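Local coordinates for ABC sugar transporter, periplasmic sugar binding protein (Legionella pneumophila subsp. pneumophila, PDB 3ROT) that probably binds a carbohydrate in the periplasm, as the solute-binding component of an ABC sugar transporter, at residues 132-137 against 180-185; 154-157 against 162-165; 174-179 against 203-208. All blocks are in the same frame, centred on the assembly; numbering follows the deposited sequence.

Contact 1 of 3, residues 132-137 against 180-185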
ATOM      1  N   ARG A 132     -21.723 -19.256  -5.922  1.00 33.07           N
ATOM      2  CA  ARG A 132     -21.585 -18.024  -6.676  1.00 31.40           C
ATOM      3  C   ARG A 132     -20.222 -17.380  -6.393  1.00 30.47           C
ATOM      4  O   ARG A 132     -19.822 -17.238  -5.233  1.00 28.15           O
ATOM      5  CB  ARG A 132     -22.704 -17.066  -6.270  1.00 32.60           C
ATOM      6  CG  ARG A 132     -22.798 -15.797  -7.097  1.00 35.05           C
ATOM      7  CD  ARG A 132     -23.799 -14.826  -6.473  1.00 38.45           C
ATOM      8  NE  ARG A 132     -24.240 -13.805  -7.422  1.00 46.02           N
ATOM      9  CZ  ARG A 132     -25.111 -14.024  -8.404  1.00 48.07           C
ATOM     10  NH1 ARG A 132     -25.648 -15.227  -8.571  1.00 49.10           N
ATOM     11  NH2 ARG A 132     -25.444 -13.038  -9.225  1.00 51.83           N
ATOM     12  N   ALA A 133     -19.521 -16.993  -7.456  1.00 28.53           N
ATOM     13  CA  ALA A 133     -18.202 -16.378  -7.331  1.00 28.33           C
ATOM     14  C   ALA A 133     -18.193 -14.923  -7.746  1.00 28.83           C
ATOM     15  O   ALA A 133     -18.932 -14.509  -8.641  1.00 29.06           O
ATOM     16  CB  ALA A 133     -17.181 -17.136  -8.164  1.00 26.79           C
ATOM     17  N   LEU A 134     -17.330 -14.153  -7.095  1.00 28.80           N
ATOM     18  CA  LEU A 134     -17.181 -12.740  -7.391  1.00 29.09           C
ATOM     19  C   LEU A 134     -15.723 -12.505  -7.776  1.00 29.49           C
ATOM     20  O   LEU A 134     -14.817 -12.937  -7.064  1.00 31.21           O
ATOM     21  CB  LEU A 134     -17.553 -11.918  -6.159  1.00 29.35           C
ATOM     22  CG  LEU A 134     -17.466 -10.395  -6.233  1.00 32.45           C
ATOM     23  CD1 LEU A 134     -18.516  -9.853  -7.200  1.00 31.35           C
ATOM     24  CD2 LEU A 134     -17.667  -9.815  -4.821  1.00 30.31           C
ATOM     25  N   VAL A 135     -15.502 -11.852  -8.915  1.00 27.49           N
ATOM     26  CA  VAL A 135     -14.155 -11.561  -9.395  1.00 26.39           C
ATOM     27  C   VAL A 135     -13.873 -10.077  -9.227  1.00 26.94           C
ATOM     28  O   VAL A 135     -14.545  -9.235  -9.841  1.00 26.75           O
ATOM     29  CB  VAL A 135     -13.981 -11.922 -10.885  1.00 26.58           C
ATOM     30  CG1 VAL A 135     -12.574 -11.534 -11.354  1.00 25.67           C
ATOM     31  CG2 VAL A 135     -14.219 -13.413 -11.088  1.00 24.44           C
ATOM     32  N   LEU A 136     -12.871  -9.761  -8.410  1.00 24.27           N
ATOM     33  CA  LEU A 136     -12.525  -8.374  -8.131  1.00 22.75           C
ATOM     34  C   LEU A 136     -11.387  -7.859  -9.015  1.00 24.27           C
ATOM     35  O   LEU A 136     -10.261  -8.338  -8.929  1.00 23.44           O
ATOM     36  CB  LEU A 136     -12.155  -8.228  -6.654  1.00 23.54           C
ATOM     37  CG  LEU A 136     -13.108  -8.897  -5.647  1.00 22.85           C
ATOM     38  CD1 LEU A 136     -12.667  -8.538  -4.236  1.00 19.68           C
ATOM     39  CD2 LEU A 136     -14.548  -8.438  -5.878  1.00 23.13           C
ATOM     40  N   ASN A 137     -11.698  -6.883  -9.867  1.00 25.20           N
ATOM     41  CA  ASN A 137     -10.713  -6.304 -10.773  1.00 26.89           C
ATOM     42  C   ASN A 137     -10.307  -4.932 -10.260  1.00 27.43           C
ATOM     43  O   ASN A 137     -11.131  -4.017 -10.174  1.00 28.12           O
ATOM     44  CB  ASN A 137     -11.287  -6.161 -12.188  1.00 27.34           C
ATOM     45  CG  ASN A 137     -10.199  -6.025 -13.250  1.00 27.88           C
ATOM     46  OD1 ASN A 137      -9.154  -5.418 -13.011  1.00 27.09           O
ATOM     47  ND2 ASN A 137     -10.447  -6.586 -14.433  1.00 30.26           N
ATOM     48  N   LYS A 180     -18.909  -5.040   0.006  1.00 32.50           N
ATOM     49  CA  LYS A 180     -19.989  -5.162   0.977  1.00 33.62           C
ATOM     50  C   LYS A 180     -21.343  -4.973   0.304  1.00 32.77           C
ATOM     51  O   LYS A 180     -22.283  -5.704   0.592  1.00 32.06           O
ATOM     52  CB  LYS A 180     -19.799  -4.144   2.097  1.00 35.50           C
ATOM     53  CG  LYS A 180     -18.552  -4.419   2.913  1.00 40.13           C
ATOM     54  CD  LYS A 180     -18.169  -3.268   3.823  1.00 42.29           C
ATOM     55  CE  LYS A 180     -19.159  -3.082   4.951  1.00 44.41           C
ATOM     56  NZ  LYS A 180     -18.655  -2.054   5.898  1.00 47.42           N
ATOM     57  N   SER A 181     -21.436  -4.004  -0.602  1.00 34.46           N
ATOM     58  CA  SER A 181     -22.691  -3.752  -1.307  1.00 35.82           C
ATOM     59  C   SER A 181     -23.129  -4.985  -2.082  1.00 36.15           C
ATOM     60  O   SER A 181     -24.308  -5.338  -2.086  1.00 36.80           O
ATOM     61  CB  SER A 181     -22.548  -2.576  -2.276  1.00 36.46           C
ATOM     62  OG  SER A 181     -22.282  -1.367  -1.586  1.00 38.41           O
ATOM     63  N   TYR A 182     -22.174  -5.643  -2.735  1.00 35.08           N
ATOM     64  CA  TYR A 182     -22.478  -6.830  -3.520  1.00 35.39           C
ATOM     65  C   TYR A 182     -22.991  -7.975  -2.652  1.00 35.33           C
ATOM     66  O   TYR A 182     -23.959  -8.648  -3.009  1.00 33.53           O
ATOM     67  CB  TYR A 182     -21.241  -7.297  -4.290  1.00 36.87           C
ATOM     68  CG  TYR A 182     -21.550  -8.365  -5.315  1.00 39.96           C
ATOM     69  CD1 TYR A 182     -21.935  -8.024  -6.612  1.00 40.81           C
ATOM     70  CD2 TYR A 182     -21.506  -9.717  -4.976  1.00 38.94           C
ATOM     71  CE1 TYR A 182     -22.268  -9.000  -7.545  1.00 41.66           C
ATOM     72  CE2 TYR A 182     -21.839 -10.700  -5.901  1.00 41.08           C
ATOM     73  CZ  TYR A 182     -22.220 -10.335  -7.184  1.00 42.62           C
ATOM     74  OH  TYR A 182     -22.560 -11.305  -8.101  1.00 45.71           O
ATOM     75  N   PHE A 183     -22.341  -8.213  -1.516  1.00 35.21           N
ATOM     76  CA  PHE A 183     -22.784  -9.287  -0.640  1.00 37.14           C
ATOM     77  C   PHE A 183     -24.165  -9.020  -0.034  1.00 39.73           C
ATOM     78  O   PHE A 183     -24.910  -9.960   0.264  1.00 39.12           O
ATOM     79  CB  PHE A 183     -21.754  -9.546   0.462  1.00 35.80           C
ATOM     80  CG  PHE A 183     -20.676 -10.511   0.050  1.00 35.77           C
ATOM     81  CD1 PHE A 183     -19.743 -10.165  -0.923  1.00 36.97           C
ATOM     82  CD2 PHE A 183     -20.628 -11.785   0.598  1.00 35.19           C
ATOM     83  CE1 PHE A 183     -18.777 -11.080  -1.348  1.00 36.48           C
ATOM     84  CE2 PHE A 183     -19.674 -12.703   0.185  1.00 36.04           C
ATOM     85  CZ  PHE A 183     -18.744 -12.350  -0.792  1.00 35.59           C
ATOM     86  N   LYS A 184     -24.503  -7.745   0.142  1.00 41.81           N
ATOM     87  CA  LYS A 184     -25.803  -7.376   0.692  1.00 45.24           C
ATOM     88  C   LYS A 184     -26.868  -7.793  -0.312  1.00 46.71           C
ATOM     89  O   LYS A 184     -27.992  -8.119   0.060  1.00 48.09           O
ATOM     90  CB  LYS A 184     -25.883  -5.865   0.931  1.00 46.56           C
ATOM     91  CG  LYS A 184     -24.872  -5.336   1.940  1.00 49.74           C
ATOM     92  CD  LYS A 184     -24.753  -3.815   1.866  1.00 52.00           C
ATOM     93  CE  LYS A 184     -23.490  -3.317   2.569  1.00 51.68           C
ATOM     94  NZ  LYS A 184     -23.233  -1.861   2.323  1.00 51.70           N
ATOM     95  N   ILE A 185     -26.497  -7.790  -1.589  1.00 47.52           N
ATOM     96  CA  ILE A 185     -27.416  -8.166  -2.651  1.00 47.92           C
ATOM     97  C   ILE A 185     -27.329  -9.656  -2.976  1.00 48.27           C
ATOM     98  O   ILE A 185     -28.339 -10.279  -3.318  1.00 48.76           O
ATOM     99  CB  ILE A 185     -27.142  -7.343  -3.925  1.00 48.91           C
ATOM    100  CG1 ILE A 185     -27.296  -5.852  -3.613  1.00 50.40           C
ATOM    101  CG2 ILE A 185     -28.114  -7.741  -5.024  1.00 49.88           C
ATOM    102  CD1 ILE A 185     -26.963  -4.935  -4.773  1.00 52.02           C
TER

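Contact 2 of 3, residues 154-157 against 162-165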
ATOM      1  N   THR A 154     -14.160 -18.913 -17.705  1.00 32.44           N
ATOM      2  CA  THR A 154     -14.365 -20.087 -18.548  1.00 34.42           C
ATOM      3  C   THR A 154     -14.551 -21.331 -17.680  1.00 34.15           C
ATOM      4  O   THR A 154     -15.433 -22.152 -17.942  1.00 35.41           O
ATOM      5  CB  THR A 154     -13.183 -20.321 -19.526  1.00 35.59           C
ATOM      6  OG1 THR A 154     -11.966 -20.490 -18.790  1.00 37.99           O
ATOM      7  CG2 THR A 154     -13.039 -19.146 -20.473  1.00 35.02           C
ATOM      8  N   ILE A 155     -13.737 -21.469 -16.637  1.00 32.21           N
ATOM      9  CA  ILE A 155     -13.864 -22.622 -15.759  1.00 31.79           C
ATOM     10  C   ILE A 155     -15.197 -22.559 -15.016  1.00 32.07           C
ATOM     11  O   ILE A 155     -15.910 -23.552 -14.927  1.00 33.03           O
ATOM     12  CB  ILE A 155     -12.714 -22.686 -14.732  1.00 31.09           C
ATOM     13  CG1 ILE A 155     -11.363 -22.740 -15.461  1.00 31.84           C
ATOM     14  CG2 ILE A 155     -12.905 -23.883 -13.811  1.00 29.14           C
ATOM     15  CD1 ILE A 155     -11.264 -23.811 -16.545  1.00 29.36           C
ATOM     16  N   LEU A 156     -15.539 -21.382 -14.505  1.00 32.73           N
ATOM     17  CA  LEU A 156     -16.783 -21.209 -13.766  1.00 34.41           C
ATOM     18  C   LEU A 156     -18.009 -21.451 -14.632  1.00 36.78           C
ATOM     19  O   LEU A 156     -19.002 -22.009 -14.166  1.00 35.12           O
ATOM     20  CB  LEU A 156     -16.864 -19.809 -13.163  1.00 33.03           C
ATOM     21  CG  LEU A 156     -15.821 -19.466 -12.104  1.00 32.35           C
ATOM     22  CD1 LEU A 156     -16.099 -18.070 -11.586  1.00 32.64           C
ATOM     23  CD2 LEU A 156     -15.864 -20.484 -10.976  1.00 29.21           C
ATOM     24  N   GLN A 157     -17.942 -21.016 -15.884  1.00 39.23           N
ATOM     25  CA  GLN A 157     -19.050 -21.204 -16.807  1.00 43.46           C
ATOM     26  C   GLN A 157     -19.224 -22.703 -17.078  1.00 43.50           C
ATOM     27  O   GLN A 157     -20.340 -23.217 -17.078  1.00 41.81           O
ATOM     28  CB  GLN A 157     -18.769 -20.475 -18.120  1.00 46.21           C
ATOM     29  CG  GLN A 157     -19.972 -20.387 -19.046  1.00 52.55           C
ATOM     30  CD  GLN A 157     -19.582 -20.058 -20.478  1.00 55.78           C
ATOM     31  OE1 GLN A 157     -18.811 -19.126 -20.729  1.00 57.80           O
ATOM     32  NE2 GLN A 157     -20.118 -20.821 -21.426  1.00 56.92           N
ATOM     33  N   PHE A 162     -22.536 -19.492 -10.954  1.00 38.25           N
ATOM     34  CA  PHE A 162     -22.900 -18.111 -11.245  1.00 39.45           C
ATOM     35  C   PHE A 162     -21.714 -17.228 -10.866  1.00 38.75           C
ATOM     36  O   PHE A 162     -21.035 -17.489  -9.875  1.00 37.54           O
ATOM     37  CB  PHE A 162     -24.123 -17.697 -10.425  1.00 41.53           C
ATOM     38  CG  PHE A 162     -25.352 -18.507 -10.709  1.00 46.42           C
ATOM     39  CD1 PHE A 162     -25.865 -18.594 -12.004  1.00 48.58           C
ATOM     40  CD2 PHE A 162     -26.021 -19.161  -9.680  1.00 48.30           C
ATOM     41  CE1 PHE A 162     -27.032 -19.319 -12.269  1.00 48.79           C
ATOM     42  CE2 PHE A 162     -27.189 -19.889  -9.933  1.00 49.34           C
ATOM     43  CZ  PHE A 162     -27.694 -19.967 -11.229  1.00 49.01           C
ATOM     44  N   PHE A 163     -21.469 -16.178 -11.640  1.00 38.67           N
ATOM     45  CA  PHE A 163     -20.340 -15.301 -11.349  1.00 39.95           C
ATOM     46  C   PHE A 163     -20.531 -13.906 -11.910  1.00 38.90           C
ATOM     47  O   PHE A 163     -21.340 -13.692 -12.810  1.00 37.17           O
ATOM     48  CB  PHE A 163     -19.054 -15.906 -11.922  1.00 40.29           C
ATOM     49  CG  PHE A 163     -19.021 -15.942 -13.428  1.00 41.65           C
ATOM     50  CD1 PHE A 163     -18.697 -14.801 -14.160  1.00 41.92           C
ATOM     51  CD2 PHE A 163     -19.340 -17.110 -14.116  1.00 42.89           C
ATOM     52  CE1 PHE A 163     -18.694 -14.819 -15.559  1.00 42.68           C
ATOM     53  CE2 PHE A 163     -19.340 -17.138 -15.517  1.00 43.14           C
ATOM     54  CZ  PHE A 163     -19.016 -15.989 -16.236  1.00 41.45           C
ATOM     55  N   GLU A 164     -19.763 -12.961 -11.379  1.00 39.46           N
ATOM     56  CA  GLU A 164     -19.823 -11.581 -11.834  1.00 40.15           C
ATOM     57  C   GLU A 164     -18.470 -10.930 -11.574  1.00 38.78           C
ATOM     58  O   GLU A 164     -17.823 -11.229 -10.572  1.00 36.99           O
ATOM     59  CB  GLU A 164     -20.931 -10.826 -11.087  1.00 43.64           C
ATOM     60  CG  GLU A 164     -21.365  -9.513 -11.748  1.00 49.60           C
ATOM     61  CD  GLU A 164     -22.687  -8.972 -11.198  1.00 53.08           C
ATOM     62  OE1 GLU A 164     -23.697  -9.713 -11.221  1.00 54.14           O
ATOM     63  OE2 GLU A 164     -22.720  -7.803 -10.750  1.00 55.46           O
ATOM     64  N   GLU A 165     -18.029 -10.072 -12.490  1.00 37.18           N
ATOM     65  CA  GLU A 165     -16.766  -9.367 -12.312  1.00 37.29           C
ATOM     66  C   GLU A 165     -17.079  -7.968 -11.814  1.00 37.09           C
ATOM     67  O   GLU A 165     -17.918  -7.264 -12.373  1.00 37.59           O
ATOM     68  CB  GLU A 165     -15.968  -9.280 -13.614  1.00 37.70           C
ATOM     69  CG  GLU A 165     -14.577  -8.670 -13.415  1.00 37.46           C
ATOM     70  CD  GLU A 165     -13.744  -8.597 -14.695  1.00 38.93           C
ATOM     71  OE1 GLU A 165     -13.729  -9.579 -15.464  1.00 39.63           O
ATOM     72  OE2 GLU A 165     -13.084  -7.563 -14.924  1.00 37.10           O
TER

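Contact 3 of 3, residues 174-179 against 203-208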
ATOM      1  N   GLN A 174     -12.882   2.127  -1.141  1.00 35.68           N
ATOM      2  CA  GLN A 174     -13.835   1.813  -2.190  1.00 35.86           C
ATOM      3  C   GLN A 174     -13.968   0.315  -2.425  1.00 33.56           C
ATOM      4  O   GLN A 174     -15.073  -0.181  -2.637  1.00 32.32           O
ATOM      5  CB  GLN A 174     -13.450   2.513  -3.487  1.00 40.68           C
ATOM      6  CG  GLN A 174     -13.482   4.026  -3.380  1.00 45.78           C
ATOM      7  CD  GLN A 174     -13.483   4.699  -4.733  1.00 48.18           C
ATOM      8  OE1 GLN A 174     -12.599   4.469  -5.557  1.00 49.21           O
ATOM      9  NE2 GLN A 174     -14.482   5.544  -4.969  1.00 51.05           N
ATOM     10  N   VAL A 175     -12.850  -0.406  -2.387  1.00 31.30           N
ATOM     11  CA  VAL A 175     -12.889  -1.854  -2.587  1.00 29.32           C
ATOM     12  C   VAL A 175     -13.810  -2.485  -1.539  1.00 29.43           C
ATOM     13  O   VAL A 175     -14.664  -3.317  -1.857  1.00 27.34           O
ATOM     14  CB  VAL A 175     -11.481  -2.488  -2.459  1.00 28.66           C
ATOM     15  CG1 VAL A 175     -11.584  -3.994  -2.563  1.00 29.42           C
ATOM     16  CG2 VAL A 175     -10.553  -1.939  -3.545  1.00 30.73           C
ATOM     17  N   GLN A 176     -13.635  -2.086  -0.286  1.00 27.16           N
ATOM     18  CA  GLN A 176     -14.465  -2.621   0.789  1.00 28.87           C
ATOM     19  C   GLN A 176     -15.939  -2.265   0.585  1.00 28.20           C
ATOM     20  O   GLN A 176     -16.822  -3.116   0.703  1.00 27.54           O
ATOM     21  CB  GLN A 176     -13.990  -2.083   2.132  1.00 29.49           C
ATOM     22  CG  GLN A 176     -12.556  -2.437   2.465  1.00 31.23           C
ATOM     23  CD  GLN A 176     -12.159  -1.956   3.843  1.00 30.82           C
ATOM     24  OE1 GLN A 176     -12.579  -0.888   4.274  1.00 30.55           O
ATOM     25  NE2 GLN A 176     -11.337  -2.737   4.537  1.00 28.75           N
ATOM     26  N   SER A 177     -16.194  -1.003   0.257  1.00 30.59           N
ATOM     27  CA  SER A 177     -17.552  -0.527   0.035  1.00 32.63           C
ATOM     28  C   SER A 177     -18.282  -1.339  -1.018  1.00 32.62           C
ATOM     29  O   SER A 177     -19.351  -1.898  -0.758  1.00 32.27           O
ATOM     30  CB  SER A 177     -17.526   0.938  -0.384  1.00 33.61           C
ATOM     31  OG  SER A 177     -17.017   1.740   0.664  1.00 39.85           O
ATOM     32  N   ARG A 178     -17.681  -1.411  -2.198  1.00 33.65           N
ATOM     33  CA  ARG A 178     -18.249  -2.128  -3.323  1.00 34.66           C
ATOM     34  C   ARG A 178     -18.435  -3.619  -3.070  1.00 35.25           C
ATOM     35  O   ARG A 178     -19.389  -4.218  -3.566  1.00 36.92           O
ATOM     36  CB  ARG A 178     -17.389  -1.878  -4.565  1.00 36.34           C
ATOM     37  CG  ARG A 178     -17.246  -0.385  -4.900  1.00 36.61           C
ATOM     38  CD  ARG A 178     -16.372  -0.138  -6.123  1.00 38.78           C
ATOM     39  NE  ARG A 178     -16.221   1.292  -6.409  1.00 40.32           N
ATOM     40  CZ  ARG A 178     -15.446   1.795  -7.369  1.00 40.13           C
ATOM     41  NH1 ARG A 178     -14.737   0.997  -8.156  1.00 39.65           N
ATOM     42  NH2 ARG A 178     -15.377   3.106  -7.542  1.00 41.26           N
ATOM     43  N   VAL A 179     -17.539  -4.219  -2.293  1.00 35.09           N
ATOM     44  CA  VAL A 179     -17.648  -5.639  -1.973  1.00 33.02           C
ATOM     45  C   VAL A 179     -18.815  -5.870  -1.023  1.00 32.13           C
ATOM     46  O   VAL A 179     -19.615  -6.782  -1.219  1.00 31.25           O
ATOM     47  CB  VAL A 179     -16.359  -6.166  -1.323  1.00 33.02           C
ATOM     48  CG1 VAL A 179     -16.552  -7.606  -0.860  1.00 33.90           C
ATOM     49  CG2 VAL A 179     -15.217  -6.085  -2.317  1.00 32.92           C
ATOM     50  N   LEU A 203      -9.721  -6.356   1.317  1.00 21.60           N
ATOM     51  CA  LEU A 203     -10.659  -7.436   1.605  1.00 22.66           C
ATOM     52  C   LEU A 203     -10.166  -8.200   2.847  1.00 23.26           C
ATOM     53  O   LEU A 203     -10.948  -8.517   3.751  1.00 22.13           O
ATOM     54  CB  LEU A 203     -10.769  -8.391   0.419  1.00 21.98           C
ATOM     55  CG  LEU A 203     -11.496  -9.713   0.698  1.00 24.75           C
ATOM     56  CD1 LEU A 203     -12.900  -9.432   1.211  1.00 24.95           C
ATOM     57  CD2 LEU A 203     -11.538 -10.567  -0.575  1.00 25.40           C
ATOM     58  N   GLY A 204      -8.865  -8.472   2.896  1.00 23.77           N
ATOM     59  CA  GLY A 204      -8.302  -9.191   4.033  1.00 24.85           C
ATOM     60  C   GLY A 204      -8.494  -8.505   5.382  1.00 24.60           C
ATOM     61  O   GLY A 204      -8.542  -9.158   6.430  1.00 24.01           O
ATOM     62  N   GLN A 205      -8.589  -7.183   5.373  1.00 26.09           N
ATOM     63  CA  GLN A 205      -8.774  -6.461   6.620  1.00 27.36           C
ATOM     64  C   GLN A 205     -10.152  -6.781   7.194  1.00 26.08           C
ATOM     65  O   GLN A 205     -10.308  -6.909   8.405  1.00 25.52           O
ATOM     66  CB  GLN A 205      -8.612  -4.962   6.394  1.00 30.80           C
ATOM     67  CG  GLN A 205      -8.559  -4.161   7.673  1.00 37.16           C
ATOM     68  CD  GLN A 205      -8.255  -2.702   7.420  1.00 41.57           C
ATOM     69  OE1 GLN A 205      -8.937  -2.042   6.627  1.00 43.10           O
ATOM     70  NE2 GLN A 205      -7.231  -2.186   8.090  1.00 41.03           N
HETATM   71  N   MSE A 206     -11.144  -6.931   6.321  1.00 25.50           N
HETATM   72  CA  MSE A 206     -12.502  -7.259   6.763  1.00 27.18           C
HETATM   73  C   MSE A 206     -12.579  -8.714   7.239  1.00 26.90           C
HETATM   74  O   MSE A 206     -13.296  -9.026   8.197  1.00 25.16           O
HETATM   75  CB  MSE A 206     -13.507  -7.035   5.626  1.00 29.36           C
HETATM   76  CG  MSE A 206     -13.467  -5.643   5.041  1.00 31.35           C
HETATM   77 SE   MSE A 206     -15.077  -5.200   4.018  1.00 38.76          SE
HETATM   78  CE  MSE A 206     -14.818  -6.392   2.535  1.00 35.24           C
ATOM     79  N   LEU A 207     -11.840  -9.600   6.569  1.00 25.71           N
ATOM     80  CA  LEU A 207     -11.813 -11.014   6.938  1.00 24.86           C
ATOM     81  C   LEU A 207     -11.176 -11.197   8.315  1.00 25.52           C
ATOM     82  O   LEU A 207     -11.470 -12.162   9.021  1.00 23.62           O
ATOM     83  CB  LEU A 207     -11.019 -11.828   5.911  1.00 23.91           C
ATOM     84  CG  LEU A 207     -11.531 -11.856   4.470  1.00 26.54           C
ATOM     85  CD1 LEU A 207     -10.465 -12.520   3.596  1.00 25.64           C
ATOM     86  CD2 LEU A 207     -12.871 -12.604   4.382  1.00 25.45           C
ATOM     87  N   LEU A 208     -10.297 -10.269   8.683  1.00 25.38           N
ATOM     88  CA  LEU A 208      -9.607 -10.321   9.974  1.00 26.81           C
ATOM     89  C   LEU A 208     -10.439  -9.691  11.103  1.00 27.02           C
ATOM     90  O   LEU A 208     -10.264 -10.031  12.275  1.00 28.42           O
ATOM     91  CB  LEU A 208      -8.245  -9.615   9.871  1.00 27.53           C
ATOM     92  CG  LEU A 208      -7.109 -10.302   9.097  1.00 28.34           C
ATOM     93  CD1 LEU A 208      -5.960  -9.314   8.869  1.00 29.58           C
ATOM     94  CD2 LEU A 208      -6.617 -11.512   9.878  1.00 28.29           C
TER

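Contact 1 of 3, residues 132-137 against 180-185
Leu-134 and Tyr-182 meet as methyl group and ring: CD1 of Leu-134 stands over one face of the tyrosine ring, 3.5 Å from its centroid and almost on the ring normal, a CH-pi contact of nearly central geometry. The six ring carbons are therefore almost equally near to this one methyl. The other methyl sits between two rings. CD2 of Leu-134 lies beside CD2 of Tyr-182, at 3.8 Å, and at the edge of the Phe-183 ring, close to the plane of that ring, with CE1 of Phe-183 at 3.9 Å from it. One leucine thus touches two aromatic residues that follow each other on the helix.

At the far end of the tyrosine the contact turns polar. NE of Arg-132 donates to OH of Tyr-182 at 3.1 Å; the bond is bent, with an N-H...O angle of 149°, and the oxygen is tilted somewhat out of the guanidinium plane. The arginine gets there by an extended chain, CG lying anti to the backbone N (chi1 -173°), which carries NE off the strand and up to the phenol.

This is a helix lying on a parallel beta-sheet, as in the alternating alpha/beta lobes of periplasmic binding proteins. Strand 132-137 and the end of helix 172-185 run nearly antiparallel, 164° between their directions, as expected when a helix carries the chain back across the sheet. Arg-132 and Leu-134 point at the helix, while Ala-133 between them points away.

Further out, the tyrosine ring stacks with His-186, and Phe-183 meets Phe-215 edge-to-face. The backbone N of Arg-132 is bonded to OD1 of Asn-190, beside strand 191-194.

Contact 2 of 3, residues 154-157 against 162-165
Leu-156 and Phe-163 join the second half of a right-handed beta-alpha-beta crossover, in which strand 132-137, helix 143-158 and strand 162-167 follow one another and the two strands lie parallel and adjacent. A short connection separates the last turn of the helix from the outer strand, and the two side chains pack between them.

Apolar contact does most of the joining. CD1 of Leu-156 touches CB of Phe-163 at 3.7 Å and lies 4.1 Å from its ring carbon CG, so this methyl sits against the root of the aromatic side chain. Closer to the helix backbone, CB of Leu-156 approaches CD2 of Phe-163 at 3.8 Å, obliquely to the ring. The leucine is thus felt at two levels, by its beta carbon and by one branch. Its chi1 of -64° sets CG anti to the carbonyl carbon and sends that branch toward the strand. Phe-163 has its CG between the backbone N and the carbonyl carbon (chi1 67°), which directs the ring off the strand, past CB of Leu-156, toward the backbone of Gln-157. On the inner side Leu-156 also packs on Ala-133 of the neighbouring strand and on Leu-124 of helix 112-126.

Polar groups play no direct part across these two segments, where no hydrogen bond forms. They act alongside: Glu-165, two residues further along the strand, makes a salt bridge through OE1 to NZ of Lys-153 and accepts a hydrogen bond at OE2 from Asn-137, tying helix and both strands together.

Looser van der Waals contact marks the more exposed margin, where Gln-157 borders the ring. There CE2 of Phe-163 lies 4.1 Å from the backbone N of Gln-157 and 4.3 Å from CB of Gln-157.

Contact 3 of 3, residues 174-179 against 203-208
Gln-176 and Met-206, the latter modelled as selenomethionine, lie side by side where two helices of an alpha/beta lobe pack on the same face of its parallel sheet. The short segments of helices 172-185 and 197-208 run at 65° to each other, their axes 10.0 Å apart.

The close-fitting part centres on the selenomethionine. Its chain and that of Gln-176 run past each other in opposite directions, which brings SE of Met-206 within 3.8 Å of CB of Gln-176 and sets CG of Met-206 3.6 Å from NE2 of Gln-176. A bend at chi3 (-69°) turns the terminal methyl toward the other helix, where CE of Met-206 rests 4.0 Å from CG1 of Val-179. Tyr-213 packs on Met-206 and on both glutamines.

The looser side is polar and lies buried against the second subunit. There the two amides, their planes 49° apart, share a long, bent hydrogen bond. NE2 of Gln-176 is also bonded to the carbonyl O of Pro-202, its stronger partner. Gln-205 looks mainly across the dimer, with OE1 bonded to OG1 of Thr-19 and NE2 to O of Pro-16, both of the second subunit. Within the chain, NE2 of Gln-176 approaches OE1 of Gln-205 in the carbonyl plane, on a lone pair, at 3.3 Å.

How the contacts relate
All three contacts belong to one lobe, built on the parallel sheet that contains strands 132-137, 162-167 and 191-194. Contact 2 lies along the chain inside the loop closed by contact 1, and their centres are about 12 Å apart; adjacent strands 132-137 and 162-167 link them. Contacts 1 and 3, whose segments alternate along the chain, share helix 172-185, which gives its C-terminal part to the first and its N-terminal half to the third, with centres about 10 Å apart. Contacts 2 and 3 come in series and do not touch, about 21 Å between centres. Helices thus pack on the sheet and on each other, and the second subunit lies mainly against contact 3.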